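Local coordinates for protein hyaluronidase-phage associated (Streptococcus pyogenes, PDB 2WB3) that cleaves hyaluronan as a lyase of a phage tail fibre, probably to let the phage pass the hyaluronan capsule of its streptococcal host, at residues K45-E49 / A61-S65. Sequence-based numbering, arbitrary orientation.
Sequences KITHE and AAALS
H48 and A63 are the point where two stretches of one chain draw nearest, their CA atoms 5.1 Å apart, and no hydrogen bond links the backbones. Segment 45-49 is a regular extended strand, whereas 61-65 turns a corner at A63, whose helical phi/psi (-72°/-43°) interrupts otherwise extended conformations. I46 and H48 direct their CB atoms at this corner.

I46 uses two methyl groups. Its CG2, anti to the backbone N, lies 3.4 Å from the carbonyl O of A63 and 4.1 Å from the CB of the same alanine, while CD1, at the end of the other branch, reaches 4.2 Å from the CB of L64. H48 spans the part before the corner: its CB packs against the CA of A63 at 4.1 Å, and with CG anti to the backbone N (chi1 174°) the imidazole extends to A61, whose CB lies 3.5 Å from ring atom NE2. That nitrogen is hydrogen-bonded to the backbone O of E38 of a second subunit, which helps fix the rotation of the ring.

Residues of both segments pair in parallel beta ladders with strands of a second and a third subunit. Within one chain, the contact is a buried packing of I46, L64 and the alanines, with the H48 imidazole beside them, around a corner of the triple-stranded beta-helix, the fold of this part of the fibre, whose sheets are built between chains.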
# COMPACT_ATOMS: atom_id res chain seq x y z
N LYS A 45 -13.58 -11.01 -0.48
CA LYS A 45 -13.66 -12.41 -0.06
C LYS A 45 -12.72 -12.60 1.12
O LYS A 45 -11.57 -12.20 1.05
CB LYS A 45 -13.17 -13.29 -1.21
CG LYS A 45 -12.95 -14.80 -0.95
CD LYS A 45 -14.22 -15.51 -0.61
CE LYS A 45 -13.99 -17.05 -0.36
NZ LYS A 45 -13.41 -17.82 -1.53
N ILE A 46 -13.23 -13.17 2.20
CA ILE A 46 -12.40 -13.40 3.38
C ILE A 46 -12.37 -14.91 3.56
O ILE A 46 -13.41 -15.55 3.66
CB ILE A 46 -12.99 -12.76 4.66
CG1 ILE A 46 -13.26 -11.24 4.51
CG2 ILE A 46 -12.00 -12.97 5.83
CD1 ILE A 46 -14.03 -10.62 5.76
N THR A 47 -11.17 -15.48 3.62
CA THR A 47 -11.00 -16.88 4.00
C THR A 47 -10.28 -17.06 5.32
O THR A 47 -9.22 -16.56 5.52
CB THR A 47 -10.24 -17.65 2.96
OG1 THR A 47 -11.00 -17.58 1.77
CG2 THR A 47 -10.15 -19.18 3.32
N HIS A 48 -10.89 -17.81 6.23
CA HIS A 48 -10.15 -18.17 7.44
C HIS A 48 -9.78 -19.64 7.27
O HIS A 48 -10.66 -20.43 7.02
CB HIS A 48 -11.02 -18.03 8.67
CG HIS A 48 -10.33 -18.54 9.89
ND1 HIS A 48 -10.37 -19.86 10.25
CD2 HIS A 48 -9.47 -17.94 10.76
CE1 HIS A 48 -9.61 -20.07 11.31
NE2 HIS A 48 -9.05 -18.92 11.64
N GLU A 49 -8.52 -19.98 7.51
CA GLU A 49 -8.02 -21.35 7.49
C GLU A 49 -7.53 -21.74 8.90
O GLU A 49 -6.80 -21.00 9.53
CB GLU A 49 -6.85 -21.43 6.51
CG GLU A 49 -6.42 -22.85 6.16
CD GLU A 49 -5.15 -22.89 5.37
OE1 GLU A 49 -4.91 -21.98 4.55
OE2 GLU A 49 -4.37 -23.86 5.56
N ALA A 61 -12.06 -18.44 16.71
CA ALA A 61 -11.61 -17.63 15.58
C ALA A 61 -12.85 -17.29 14.79
O ALA A 61 -13.89 -17.91 14.97
CB ALA A 61 -10.63 -18.42 14.68
N ALA A 62 -12.73 -16.35 13.86
CA ALA A 62 -13.83 -15.98 12.98
C ALA A 62 -13.25 -15.48 11.65
O ALA A 62 -12.12 -15.09 11.60
CB ALA A 62 -14.73 -14.86 13.67
N ALA A 63 -14.00 -15.55 10.55
CA ALA A 63 -13.54 -14.87 9.35
C ALA A 63 -13.68 -13.37 9.54
O ALA A 63 -12.84 -12.62 9.12
CB ALA A 63 -14.39 -15.32 8.14
N LEU A 64 -14.80 -12.91 10.11
CA LEU A 64 -15.00 -11.47 10.28
C LEU A 64 -15.39 -11.18 11.73
O LEU A 64 -16.35 -11.77 12.22
CB LEU A 64 -16.12 -10.99 9.36
CG LEU A 64 -16.57 -9.52 9.65
CD1 LEU A 64 -15.43 -8.53 9.37
CD2 LEU A 64 -17.74 -9.23 8.74
N SER A 65 -14.66 -10.29 12.39
CA SER A 65 -14.99 -9.99 13.77
C SER A 65 -15.29 -8.47 13.82
O SER A 65 -14.52 -7.66 13.33
CB SER A 65 -13.80 -10.34 14.71
OG SER A 65 -14.14 -9.82 16.01